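Local atomic coordinates of tyrosine--tRNA ligase (Pyrococcus horikoshii, PDB entry 2CYC), a protein that probably attaches tyrosine to its cognate tRNA in two steps, first activating the amino acid with ATP and then passing it to the acceptor end. Residues Gly187-Lys192 with His223-Gly228; Lys13-Val18 with Val219-His224; Gly51-Ala56 with Glu294-Arg299. One frame throughout, in Å; residues are numbered along the deposited sequence.

Contact 1 (Gly187-Lys192 with His223-Gly228); sequences GMDQRK and HHLLLG. With TYR (tyrosine), chain C.
Gly187 lies over one face of the His223 ring. Its CA sits 3.8 Å from the ring centroid, offset toward the rim, in a CH-pi contact. The two residues pair as the last parallel bridge between strands 183-187 and 214-223. Gly187 CA also touches Leu225 CD2 at 3.8 Å. His223 CG stands between its backbone N and carbonyl carbon (chi1 61°), which goes with the ring lying against Gly187 CA. His223 ND1 is hydrogen-bonded to His185 NE2. Next, Met188 N donates to His223 O at 3.2 Å, with a bent N-H...O angle of 148°. Met188 CB also packs on Leu225 CG at 4.2 Å. Here two neighbouring parallel strands of the Rossmann-type catalytic domain end, and the chain turns through a 3-10 segment, 188-190, into helix 191-200. Asp189 and Leu225 cross obliquely, with Asp189 CG 3.9 Å from Leu225 CD1. The carboxylate is held at both oxygens. OD2 forms a salt bridge with Lys251 of the KMSKS region. OD1 is met from above the carboxylate plane by Gln190 NE2 at 3.1 Å. That bond helps fix the amide of Gln190, whose OE1 accepts from the amino N of the bound tyrosine at 2.7 Å.

Contact 2 (Lys13-Val18 with Val219-His224); sequences KPTEEV and VAVHHH
Glu17 CG is anti to its backbone N (chi1 178°), and the chain runs on extended, which brings the carboxylate to His222. His222 CG is anti to its carbonyl carbon (chi1 -54°). The side chains lie side by side, pointing the same way. His222 ND1 donates to Glu17 OE2 at 2.9 Å, close to the ring plane and on the anti side of the carboxylate. The carboxylate and ring planes are 61° apart. Arg191 NE forms a salt bridge with the same OE2, so two N-H donors hold one oxygen. His222 NE2 bonds to His194, which holds the ring at both nitrogens. An alanine in place of Glu17 would probably leave His222 ND1 and Arg191 without their shared acceptor and let the imidazole turn more freely. Strands 15-19 and 214-223 run antiparallel, with a classic beta bulge. Strand 214-223 also pairs parallel with 183-187, so the N-terminal strand extends the sheet of the catalytic domain. Glu16 N and Glu17 N both donate to His222 O, at 2.6 Å and 3.2 Å. His222 N returns a nearly straight bond to Glu17 O at 2.8 Å. Ahead of the bulge, Pro14 O accepts from His224 N at 2.7 Å; the peptide bond before Pro14 is cis. On the other face of the sheet, Val18 CG2 touches Val221 CG1 at 4.1 Å. Val18 CG1 lies 3.9 Å from Val219 CG1.

Contact 3 (Gly51-Ala56 with Glu294-Arg299); sequences GLMAGA and EYIIFR
Met53 is the main bump on helix 48-63. Its chain bends at chi2 and chi3 (-65° and 95°), and the methyl comes up against the backbone of helix 288-297. CE lies 3.5 Å from Tyr295 O and 3.8 Å from Ile296 CG1. SD touches Tyr295 CB at 4.1 Å. The methyl thus fits the hollow between the Tyr295 carbonyl oxygen and CG1 of Ile296. Met53 crosses the side chains of Tyr295 and Ile296 at about a right angle. Leu52 and Ile296 meet beside it through their methyl ends, CD1 to CD1, at 4.0 Å. One turn on from Leu52, Ala56 presents a small CB. Arg299 uses this low spot. Its CG is anti to the backbone N (chi1 178°), and the chain bends at chi3. Arg299 CD comes 3.4 Å from Ala56 CB, and NH1 lies 3.7 Å from the same CB. NH1 also forms a long, weak ion pair with Asp60. Helix 48-63, which begins within the HLG sequence, the HIGH-like signature of class I synthetases, here meets the last turn of helix 288-297 and the residues just after it. That end lies beyond the KMSKS region, probably in the helical C-terminal part, which the contact joins to the catalytic domain. Helix 336-350 borders the same interface, with Leu350 on Leu52 and Tyr346 on Ile296. Pro14 touches Met53, next to strand 15-19.

In the fold
Contacts 2 and 3 are buried, while contact 1 is made mostly by partly exposed residues. Contacts 1 and 2 share His223 and His224, and both use strand 214-223: one partner runs parallel to it, the other antiparallel. A salt bridge, Arg191 to Glu17, links them. The chemistry changes with place. Contact 2 relies on backbone bonds and a histidine-carboxylate pair, contact 1 mixes a single backbone bond with ring and apolar contacts beside the tyrosine pocket, and contact 3 joins helix 48-63 to the end of helix 288-297 and Arg299 just beyond, largely by apolar contacts. Tyr295 stacks on His224, and Leu226 reaches Met53 and Ile296, which joins the helices to the loop after strand 214-223.

Contact 1 (Gly187-Lys192 with His223-Gly228)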
ATOM      1  N   GLY A 187      12.478  15.580  12.234  1.00 19.45           N
ATOM      2  CA  GLY A 187      12.130  16.956  12.513  1.00 14.38           C
ATOM      3  C   GLY A 187      10.670  16.885  12.952  1.00 14.85           C
ATOM      4  O   GLY A 187       9.975  15.913  12.635  1.00 13.98           O
ATOM      5  N   MET A 188      10.211  17.902  13.677  1.00 15.88           N
ATOM      6  CA  MET A 188       8.839  17.979  14.189  1.00 18.35           C
ATOM      7  C   MET A 188       7.705  17.715  13.202  1.00 17.70           C
ATOM      8  O   MET A 188       6.646  17.242  13.611  1.00 16.59           O
ATOM      9  CB  MET A 188       8.598  19.347  14.843  1.00 18.67           C
ATOM     10  CG  MET A 188       9.007  19.437  16.301  1.00 31.06           C
ATOM     11  SD  MET A 188       8.011  18.388  17.379  1.00 28.40           S
ATOM     12  CE  MET A 188       6.489  19.316  17.508  1.00 37.88           C
ATOM     13  N   ASP A 189       7.911  18.012  11.920  1.00 15.59           N
ATOM     14  CA  ASP A 189       6.854  17.799  10.934  1.00 22.15           C
ATOM     15  C   ASP A 189       6.604  16.338  10.571  1.00 23.27           C
ATOM     16  O   ASP A 189       5.686  16.026   9.810  1.00 24.70           O
ATOM     17  CB  ASP A 189       7.108  18.627   9.656  1.00 23.41           C
ATOM     18  CG  ASP A 189       8.488  18.395   9.042  1.00 24.48           C
ATOM     19  OD1 ASP A 189       9.230  17.495   9.479  1.00 27.13           O
ATOM     20  OD2 ASP A 189       8.833  19.133   8.097  1.00 32.47           O
ATOM     21  N   GLN A 190       7.415  15.440  11.117  1.00 18.00           N
ATOM     22  CA  GLN A 190       7.243  14.019  10.855  1.00 17.76           C
ATOM     23  C   GLN A 190       6.572  13.320  12.033  1.00 19.54           C
ATOM     24  O   GLN A 190       6.341  12.118  11.974  1.00 18.89           O
ATOM     25  CB  GLN A 190       8.603  13.354  10.633  1.00 20.23           C
ATOM     26  CG  GLN A 190       9.429  13.969   9.523  1.00 21.35           C
ATOM     27  CD  GLN A 190       8.702  13.928   8.213  1.00 22.68           C
ATOM     28  OE1 GLN A 190       8.359  12.852   7.713  1.00 19.58           O
ATOM     29  NE2 GLN A 190       8.454  15.100   7.642  1.00 19.97           N
ATOM     30  N   ARG A 191       6.253  14.066  13.092  1.00 17.72           N
ATOM     31  CA  ARG A 191       5.691  13.463  14.307  1.00 18.80           C
ATOM     32  C   ARG A 191       4.460  12.590  14.141  1.00 13.30           C
ATOM     33  O   ARG A 191       4.273  11.630  14.893  1.00 20.27           O
ATOM     34  CB  ARG A 191       5.426  14.542  15.377  1.00 21.53           C
ATOM     35  CG  ARG A 191       4.188  15.411  15.140  1.00 22.35           C
ATOM     36  CD  ARG A 191       4.109  16.498  16.205  1.00 25.46           C
ATOM     37  NE  ARG A 191       4.037  15.936  17.551  1.00 21.77           N
ATOM     38  CZ  ARG A 191       2.928  15.445  18.095  1.00 29.68           C
ATOM     39  NH1 ARG A 191       2.957  14.946  19.324  1.00 20.00           N
ATOM     40  NH2 ARG A 191       1.786  15.468  17.413  1.00 25.48           N
ATOM     41  N   LYS A 192       3.620  12.897  13.162  1.00 18.54           N
ATOM     42  CA  LYS A 192       2.427  12.088  12.956  1.00 19.09           C
ATOM     43  C   LYS A 192       2.757  10.626  12.699  1.00 18.62           C
ATOM     44  O   LYS A 192       2.078   9.732  13.209  1.00 21.08           O
ATOM     45  CB  LYS A 192       1.602  12.631  11.791  1.00 17.58           C
ATOM     46  CG  LYS A 192       0.804  13.878  12.136  1.00 22.12           C
ATOM     47  CD  LYS A 192       0.105  14.406  10.896  1.00 22.85           C
ATOM     48  CE  LYS A 192      -0.662  15.682  11.194  1.00 23.03           C
ATOM     49  NZ  LYS A 192      -1.327  16.166   9.950  1.00 24.40           N
ATOM     50  N   HIS A 223      13.339  17.135  16.407  1.00 15.79           N
ATOM     51  CA  HIS A 223      14.127  18.332  16.571  1.00 21.15           C
ATOM     52  C   HIS A 223      13.452  19.527  15.954  1.00 17.08           C
ATOM     53  O   HIS A 223      12.609  19.394  15.075  1.00 17.41           O
ATOM     54  CB  HIS A 223      15.545  18.156  16.010  1.00 19.98           C
ATOM     55  CG  HIS A 223      15.604  17.846  14.549  1.00 19.93           C
ATOM     56  ND1 HIS A 223      16.175  16.687  14.061  1.00 19.09           N
ATOM     57  CD2 HIS A 223      15.256  18.582  13.465  1.00 16.51           C
ATOM     58  CE1 HIS A 223      16.180  16.727  12.739  1.00 18.97           C
ATOM     59  NE2 HIS A 223      15.630  17.865  12.354  1.00 19.56           N
ATOM     60  N   HIS A 224      13.833  20.693  16.451  1.00 16.72           N
ATOM     61  CA  HIS A 224      13.297  21.969  16.006  1.00 19.92           C
ATOM     62  C   HIS A 224      13.509  22.192  14.505  1.00 21.86           C
ATOM     63  O   HIS A 224      14.550  21.822  13.948  1.00 16.61           O
ATOM     64  CB  HIS A 224      13.979  23.084  16.811  1.00 19.05           C
ATOM     65  CG  HIS A 224      13.599  24.469  16.388  1.00 23.03           C
ATOM     66  ND1 HIS A 224      12.394  25.047  16.723  1.00 21.20           N
ATOM     67  CD2 HIS A 224      14.278  25.398  15.674  1.00 21.64           C
ATOM     68  CE1 HIS A 224      12.348  26.276  16.238  1.00 19.51           C
ATOM     69  NE2 HIS A 224      13.480  26.513  15.598  1.00 22.98           N
ATOM     70  N   LEU A 225      12.515  22.785  13.852  1.00 17.64           N
ATOM     71  CA  LEU A 225      12.626  23.084  12.429  1.00 19.16           C
ATOM     72  C   LEU A 225      13.106  24.528  12.255  1.00 19.24           C
ATOM     73  O   LEU A 225      12.397  25.466  12.604  1.00 20.71           O
ATOM     74  CB  LEU A 225      11.271  22.906  11.743  1.00 20.55           C
ATOM     75  CG  LEU A 225      10.596  21.532  11.833  1.00 21.17           C
ATOM     76  CD1 LEU A 225       9.238  21.600  11.126  1.00 22.10           C
ATOM     77  CD2 LEU A 225      11.488  20.468  11.187  1.00 17.37           C
ATOM     78  N   LEU A 226      14.316  24.718  11.739  1.00 20.64           N
ATOM     79  CA  LEU A 226      14.814  26.076  11.535  1.00 21.75           C
ATOM     80  C   LEU A 226      13.968  26.788  10.472  1.00 22.56           C
ATOM     81  O   LEU A 226      13.611  26.202   9.450  1.00 24.38           O
ATOM     82  CB  LEU A 226      16.284  26.060  11.088  1.00 21.91           C
ATOM     83  CG  LEU A 226      17.351  25.568  12.074  1.00 21.13           C
ATOM     84  CD1 LEU A 226      18.714  25.597  11.381  1.00 23.08           C
ATOM     85  CD2 LEU A 226      17.373  26.456  13.314  1.00 22.83           C
ATOM     86  N   LEU A 227      13.658  28.053  10.723  1.00 25.70           N
ATOM     87  CA  LEU A 227      12.875  28.861   9.794  1.00 23.84           C
ATOM     88  C   LEU A 227      13.702  29.327   8.610  1.00 26.18           C
ATOM     89  O   LEU A 227      14.924  29.465   8.709  1.00 22.38           O
ATOM     90  CB  LEU A 227      12.334  30.105  10.500  1.00 22.25           C
ATOM     91  CG  LEU A 227      11.292  29.888  11.591  1.00 27.64           C
ATOM     92  CD1 LEU A 227      11.009  31.210  12.293  1.00 27.98           C
ATOM     93  CD2 LEU A 227      10.019  29.296  10.975  1.00 22.60           C
ATOM     94  N   GLY A 228      13.034  29.553   7.482  1.00 24.92           N
ATOM     95  CA  GLY A 228      13.721  30.079   6.320  1.00 23.39           C
ATOM     96  C   GLY A 228      13.983  31.545   6.660  1.00 21.03           C
ATOM     97  O   GLY A 228      13.372  32.075   7.582  1.00 19.84           O
TER
HETATM   98  N   TYR C 701       9.123  11.729   5.339  1.00 14.73           N
HETATM   99  CA  TYR C 701      10.532  12.176   5.559  1.00 22.87           C
HETATM  100  C   TYR C 701      10.738  13.584   5.001  1.00 25.66           C
HETATM  101  O   TYR C 701       9.823  14.088   4.314  1.00 26.49           O
HETATM  102  CB  TYR C 701      11.507  11.198   4.885  1.00 14.73           C
HETATM  103  CG  TYR C 701      11.479   9.805   5.483  1.00 17.44           C
HETATM  104  CD1 TYR C 701      11.807   9.592   6.822  1.00 14.90           C
HETATM  105  CD2 TYR C 701      11.124   8.697   4.709  1.00 17.69           C
HETATM  106  CE1 TYR C 701      11.777   8.302   7.380  1.00 16.73           C
HETATM  107  CE2 TYR C 701      11.100   7.412   5.250  1.00 16.39           C
HETATM  108  CZ  TYR C 701      11.421   7.219   6.583  1.00 16.40           C
HETATM  109  OH  TYR C 701      11.382   5.941   7.114  1.00 16.00           O
HETATM  110  OXT TYR C 701      11.813  14.162   5.252  1.00 26.11           O

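Contact 2 (Lys13-Val18 with Val219-His224)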
ATOM      1  N   LYS A  13      18.808  20.632  23.143  1.00 20.44           N
ATOM      2  CA  LYS A  13      18.472  21.283  21.880  1.00 24.32           C
ATOM      3  C   LYS A  13      19.438  20.805  20.823  1.00 19.16           C
ATOM      4  O   LYS A  13      20.594  20.533  21.118  1.00 21.54           O
ATOM      5  CB  LYS A  13      18.560  22.806  22.013  1.00 24.86           C
ATOM      6  CG  LYS A  13      17.422  23.397  22.818  1.00 32.80           C
ATOM      7  CD  LYS A  13      17.442  24.918  22.803  1.00 47.79           C
ATOM      8  CE  LYS A  13      16.047  25.472  23.095  1.00 49.90           C
ATOM      9  NZ  LYS A  13      15.422  24.849  24.295  1.00 50.40           N
ATOM     10  N   PRO A  14      19.005  20.780  19.556  1.00 19.71           N
ATOM     11  CA  PRO A  14      17.686  21.180  19.049  1.00 17.44           C
ATOM     12  C   PRO A  14      16.470  20.278  19.304  1.00 17.08           C
ATOM     13  O   PRO A  14      15.436  20.455  18.666  1.00 17.11           O
ATOM     14  CB  PRO A  14      17.954  21.380  17.560  1.00 18.29           C
ATOM     15  CG  PRO A  14      18.911  20.250  17.272  1.00 21.81           C
ATOM     16  CD  PRO A  14      19.875  20.326  18.456  1.00 19.33           C
ATOM     17  N   THR A  15      16.573  19.313  20.208  1.00 16.22           N
ATOM     18  CA  THR A  15      15.407  18.478  20.483  1.00 21.51           C
ATOM     19  C   THR A  15      14.259  19.399  20.899  1.00 22.91           C
ATOM     20  O   THR A  15      14.453  20.324  21.688  1.00 25.72           O
ATOM     21  CB  THR A  15      15.651  17.499  21.642  1.00 17.47           C
ATOM     22  OG1 THR A  15      16.606  16.513  21.243  1.00 19.11           O
ATOM     23  CG2 THR A  15      14.345  16.819  22.048  1.00 14.36           C
ATOM     24  N   GLU A  16      13.070  19.146  20.370  1.00 22.42           N
ATOM     25  CA  GLU A  16      11.907  19.953  20.712  1.00 22.02           C
ATOM     26  C   GLU A  16      10.858  19.110  21.429  1.00 23.01           C
ATOM     27  O   GLU A  16      10.113  19.604  22.269  1.00 20.26           O
ATOM     28  CB  GLU A  16      11.295  20.569  19.446  1.00 22.39           C
ATOM     29  CG  GLU A  16       9.962  21.277  19.688  1.00 28.97           C
ATOM     30  CD  GLU A  16       9.434  21.999  18.452  1.00 39.28           C
ATOM     31  OE1 GLU A  16       8.233  22.350  18.441  1.00 40.60           O
ATOM     32  OE2 GLU A  16      10.215  22.222  17.500  1.00 39.47           O
ATOM     33  N   GLU A  17      10.812  17.828  21.102  1.00 20.80           N
ATOM     34  CA  GLU A  17       9.831  16.948  21.709  1.00 21.64           C
ATOM     35  C   GLU A  17      10.334  15.513  21.789  1.00 20.19           C
ATOM     36  O   GLU A  17      11.015  15.032  20.883  1.00 17.21           O
ATOM     37  CB  GLU A  17       8.528  16.980  20.884  1.00 15.72           C
ATOM     38  CG  GLU A  17       7.411  16.056  21.391  1.00 17.32           C
ATOM     39  CD  GLU A  17       6.195  16.009  20.461  1.00 19.46           C
ATOM     40  OE1 GLU A  17       5.068  16.158  20.965  1.00 26.40           O
ATOM     41  OE2 GLU A  17       6.351  15.803  19.231  1.00 17.41           O
ATOM     42  N   VAL A  18       9.987  14.838  22.880  1.00 18.41           N
ATOM     43  CA  VAL A  18      10.336  13.438  23.049  1.00 21.68           C
ATOM     44  C   VAL A  18       9.089  12.694  23.499  1.00 23.44           C
ATOM     45  O   VAL A  18       8.467  13.071  24.493  1.00 22.20           O
ATOM     46  CB  VAL A  18      11.438  13.224  24.110  1.00 20.81           C
ATOM     47  CG1 VAL A  18      11.673  11.712  24.314  1.00 18.61           C
ATOM     48  CG2 VAL A  18      12.723  13.880  23.660  1.00 15.35           C
ATOM     49  N   VAL A 219      10.848   5.164  20.942  1.00 17.01           N
ATOM     50  CA  VAL A 219      10.839   6.512  21.485  1.00 20.99           C
ATOM     51  C   VAL A 219      11.007   7.460  20.295  1.00 22.05           C
ATOM     52  O   VAL A 219      11.900   7.271  19.469  1.00 21.27           O
ATOM     53  CB  VAL A 219      12.025   6.722  22.460  1.00 17.39           C
ATOM     54  CG1 VAL A 219      12.148   8.189  22.831  1.00 18.47           C
ATOM     55  CG2 VAL A 219      11.823   5.878  23.713  1.00 16.21           C
ATOM     56  N   ALA A 220      10.145   8.464  20.204  1.00 17.45           N
ATOM     57  CA  ALA A 220      10.222   9.444  19.125  1.00 17.63           C
ATOM     58  C   ALA A 220      10.956  10.682  19.634  1.00 18.74           C
ATOM     59  O   ALA A 220      10.643  11.191  20.713  1.00 18.23           O
ATOM     60  CB  ALA A 220       8.813   9.829  18.661  1.00 20.22           C
ATOM     61  N   VAL A 221      11.944  11.152  18.876  1.00 15.51           N
ATOM     62  CA  VAL A 221      12.698  12.344  19.265  1.00 13.03           C
ATOM     63  C   VAL A 221      12.657  13.295  18.079  1.00 16.97           C
ATOM     64  O   VAL A 221      13.178  12.993  16.998  1.00 15.35           O
ATOM     65  CB  VAL A 221      14.175  11.998  19.657  1.00 13.78           C
ATOM     66  CG1 VAL A 221      14.894  13.251  20.192  1.00 11.17           C
ATOM     67  CG2 VAL A 221      14.177  10.916  20.746  1.00 13.41           C
ATOM     68  N   HIS A 222      12.029  14.449  18.292  1.00 12.90           N
ATOM     69  CA  HIS A 222      11.841  15.437  17.235  1.00 14.58           C
ATOM     70  C   HIS A 222      12.646  16.696  17.451  1.00 18.35           C
ATOM     71  O   HIS A 222      12.652  17.272  18.546  1.00 16.43           O
ATOM     72  CB  HIS A 222      10.348  15.772  17.132  1.00 14.73           C
ATOM     73  CG  HIS A 222       9.486  14.563  16.948  1.00 19.17           C
ATOM     74  ND1 HIS A 222       8.344  14.338  17.691  1.00 21.12           N
ATOM     75  CD2 HIS A 222       9.645  13.468  16.164  1.00 16.39           C
ATOM     76  CE1 HIS A 222       7.845  13.154  17.378  1.00 12.53           C
ATOM     77  NE2 HIS A 222       8.617  12.606  16.454  1.00 18.42           N
ATOM     78  N   HIS A 223      13.339  17.135  16.407  1.00 15.79           N
ATOM     79  CA  HIS A 223      14.127  18.332  16.571  1.00 21.15           C
ATOM     80  C   HIS A 223      13.452  19.527  15.954  1.00 17.08           C
ATOM     81  O   HIS A 223      12.609  19.394  15.075  1.00 17.41           O
ATOM     82  CB  HIS A 223      15.545  18.156  16.010  1.00 19.98           C
ATOM     83  CG  HIS A 223      15.604  17.846  14.549  1.00 19.93           C
ATOM     84  ND1 HIS A 223      16.175  16.687  14.061  1.00 19.09           N
ATOM     85  CD2 HIS A 223      15.256  18.582  13.465  1.00 16.51           C
ATOM     86  CE1 HIS A 223      16.180  16.727  12.739  1.00 18.97           C
ATOM     87  NE2 HIS A 223      15.630  17.865  12.354  1.00 19.56           N
ATOM     88  N   HIS A 224      13.833  20.693  16.451  1.00 16.72           N
ATOM     89  CA  HIS A 224      13.297  21.969  16.006  1.00 19.92           C
ATOM     90  C   HIS A 224      13.509  22.192  14.505  1.00 21.86           C
ATOM     91  O   HIS A 224      14.550  21.822  13.948  1.00 16.61           O
ATOM     92  CB  HIS A 224      13.979  23.084  16.811  1.00 19.05           C
ATOM     93  CG  HIS A 224      13.599  24.469  16.388  1.00 23.03           C
ATOM     94  ND1 HIS A 224      12.394  25.047  16.723  1.00 21.20           N
ATOM     95  CD2 HIS A 224      14.278  25.398  15.674  1.00 21.64           C
ATOM     96  CE1 HIS A 224      12.348  26.276  16.238  1.00 19.51           C
ATOM     97  NE2 HIS A 224      13.480  26.513  15.598  1.00 22.98           N
TER

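Contact 3 (Gly51-Ala56 with Glu294-Arg299)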
ATOM      1  N   GLY A  51      21.062  19.322   7.575  1.00 22.64           N
ATOM      2  CA  GLY A  51      22.376  18.885   7.994  1.00 22.08           C
ATOM      3  C   GLY A  51      22.751  19.169   9.436  1.00 27.00           C
ATOM      4  O   GLY A  51      23.088  18.242  10.183  1.00 28.76           O
ATOM      5  N   LEU A  52      22.682  20.439   9.838  1.00 20.53           N
ATOM      6  CA  LEU A  52      23.078  20.835  11.189  1.00 20.30           C
ATOM      7  C   LEU A  52      22.218  20.329  12.341  1.00 17.45           C
ATOM      8  O   LEU A  52      22.747  19.819  13.323  1.00 20.45           O
ATOM      9  CB  LEU A  52      23.210  22.363  11.277  1.00 16.87           C
ATOM     10  CG  LEU A  52      24.098  22.975  10.187  1.00 26.17           C
ATOM     11  CD1 LEU A  52      24.512  24.372  10.620  1.00 21.61           C
ATOM     12  CD2 LEU A  52      25.338  22.101   9.948  1.00 18.23           C
ATOM     13  N   MET A  53      20.904  20.463  12.237  1.00 15.90           N
ATOM     14  CA  MET A  53      20.045  20.011  13.321  1.00 19.78           C
ATOM     15  C   MET A  53      20.069  18.489  13.450  1.00 22.62           C
ATOM     16  O   MET A  53      20.201  17.958  14.550  1.00 20.81           O
ATOM     17  CB  MET A  53      18.623  20.532  13.107  1.00 16.59           C
ATOM     18  CG  MET A  53      18.559  22.062  13.023  1.00 19.68           C
ATOM     19  SD  MET A  53      19.033  22.902  14.580  1.00 25.63           S
ATOM     20  CE  MET A  53      20.764  23.228  14.297  1.00 15.10           C
ATOM     21  N   ALA A  54      19.948  17.779  12.335  1.00 18.20           N
ATOM     22  CA  ALA A  54      19.998  16.316  12.386  1.00 20.38           C
ATOM     23  C   ALA A  54      21.402  15.890  12.832  1.00 16.02           C
ATOM     24  O   ALA A  54      21.564  14.981  13.636  1.00 16.20           O
ATOM     25  CB  ALA A  54      19.691  15.727  11.012  1.00 16.17           C
ATOM     26  N   GLY A  55      22.412  16.569  12.299  1.00 19.40           N
ATOM     27  CA  GLY A  55      23.787  16.259  12.637  1.00 19.10           C
ATOM     28  C   GLY A  55      24.056  16.444  14.108  1.00 20.91           C
ATOM     29  O   GLY A  55      24.721  15.611  14.729  1.00 20.05           O
ATOM     30  N   ALA A  56      23.547  17.540  14.672  1.00 16.17           N
ATOM     31  CA  ALA A  56      23.725  17.802  16.096  1.00 18.37           C
ATOM     32  C   ALA A  56      23.117  16.668  16.932  1.00 19.94           C
ATOM     33  O   ALA A  56      23.748  16.174  17.861  1.00 20.41           O
ATOM     34  CB  ALA A  56      23.084  19.123  16.465  1.00 17.93           C
ATOM     35  N   GLU A 294      19.664  30.952  18.304  1.00 22.34           N
ATOM     36  CA  GLU A 294      19.315  30.096  19.421  1.00 24.63           C
ATOM     37  C   GLU A 294      19.652  28.624  19.215  1.00 24.19           C
ATOM     38  O   GLU A 294      20.249  28.004  20.086  1.00 19.86           O
ATOM     39  CB  GLU A 294      17.824  30.203  19.747  1.00 20.94           C
ATOM     40  CG  GLU A 294      17.451  29.355  20.969  1.00 24.55           C
ATOM     41  CD  GLU A 294      16.004  29.494  21.373  1.00 22.37           C
ATOM     42  OE1 GLU A 294      15.640  28.970  22.444  1.00 34.02           O
ATOM     43  OE2 GLU A 294      15.224  30.117  20.619  1.00 27.85           O
ATOM     44  N   TYR A 295      19.274  28.070  18.065  1.00 19.62           N
ATOM     45  CA  TYR A 295      19.498  26.652  17.797  1.00 24.90           C
ATOM     46  C   TYR A 295      20.834  26.219  17.201  1.00 22.63           C
ATOM     47  O   TYR A 295      21.193  25.050  17.287  1.00 21.34           O
ATOM     48  CB  TYR A 295      18.344  26.127  16.951  1.00 17.18           C
ATOM     49  CG  TYR A 295      17.068  26.077  17.749  1.00 23.50           C
ATOM     50  CD1 TYR A 295      16.780  24.984  18.567  1.00 21.32           C
ATOM     51  CD2 TYR A 295      16.172  27.155  17.743  1.00 20.99           C
ATOM     52  CE1 TYR A 295      15.630  24.962  19.363  1.00 26.09           C
ATOM     53  CE2 TYR A 295      15.023  27.146  18.535  1.00 20.50           C
ATOM     54  CZ  TYR A 295      14.758  26.047  19.342  1.00 26.24           C
ATOM     55  OH  TYR A 295      13.626  26.032  20.127  1.00 31.30           O
ATOM     56  N   ILE A 296      21.569  27.146  16.599  1.00 22.75           N
ATOM     57  CA  ILE A 296      22.867  26.797  16.038  1.00 19.87           C
ATOM     58  C   ILE A 296      23.976  27.324  16.947  1.00 21.70           C
ATOM     59  O   ILE A 296      24.681  26.549  17.604  1.00 21.35           O
ATOM     60  CB  ILE A 296      23.048  27.371  14.599  1.00 18.99           C
ATOM     61  CG1 ILE A 296      21.982  26.778  13.662  1.00 14.40           C
ATOM     62  CG2 ILE A 296      24.442  27.034  14.070  1.00 21.99           C
ATOM     63  CD1 ILE A 296      22.112  27.207  12.197  1.00 14.20           C
ATOM     64  N   ILE A 297      24.099  28.646  17.019  1.00 20.51           N
ATOM     65  CA  ILE A 297      25.143  29.275  17.825  1.00 20.17           C
ATOM     66  C   ILE A 297      25.115  28.921  19.319  1.00 20.62           C
ATOM     67  O   ILE A 297      26.163  28.671  19.914  1.00 20.31           O
ATOM     68  CB  ILE A 297      25.110  30.810  17.624  1.00 21.91           C
ATOM     69  CG1 ILE A 297      25.328  31.114  16.132  1.00 22.37           C
ATOM     70  CG2 ILE A 297      26.184  31.482  18.485  1.00 17.27           C
ATOM     71  CD1 ILE A 297      25.251  32.588  15.748  1.00 27.01           C
ATOM     72  N   PHE A 298      23.932  28.896  19.929  1.00 14.17           N
ATOM     73  CA  PHE A 298      23.835  28.537  21.345  1.00 26.86           C
ATOM     74  C   PHE A 298      23.278  27.131  21.515  1.00 26.92           C
ATOM     75  O   PHE A 298      22.525  26.856  22.453  1.00 24.20           O
ATOM     76  CB  PHE A 298      22.959  29.538  22.119  1.00 23.31           C
ATOM     77  CG  PHE A 298      23.584  30.887  22.254  1.00 28.76           C
ATOM     78  CD1 PHE A 298      23.362  31.872  21.297  1.00 30.64           C
ATOM     79  CD2 PHE A 298      24.487  31.142  23.283  1.00 31.35           C
ATOM     80  CE1 PHE A 298      24.035  33.087  21.356  1.00 28.28           C
ATOM     81  CE2 PHE A 298      25.166  32.353  23.350  1.00 30.80           C
ATOM     82  CZ  PHE A 298      24.941  33.327  22.382  1.00 35.80           C
ATOM     83  N   ARG A 299      23.636  26.248  20.588  1.00 28.54           N
ATOM     84  CA  ARG A 299      23.184  24.870  20.659  1.00 34.30           C
ATOM     85  C   ARG A 299      23.632  24.334  22.008  1.00 34.31           C
ATOM     86  O   ARG A 299      22.880  23.663  22.700  1.00 37.93           O
ATOM     87  CB  ARG A 299      23.813  24.037  19.546  1.00 32.96           C
ATOM     88  CG  ARG A 299      23.398  22.588  19.608  1.00 30.11           C
ATOM     89  CD  ARG A 299      23.870  21.879  18.384  1.00 32.36           C
ATOM     90  NE  ARG A 299      25.316  21.724  18.359  1.00 36.67           N
ATOM     91  CZ  ARG A 299      25.956  20.667  18.848  1.00 35.31           C
ATOM     92  NH1 ARG A 299      25.274  19.677  19.406  1.00 28.59           N
ATOM     93  NH2 ARG A 299      27.276  20.590  18.747  1.00 42.27           N
TER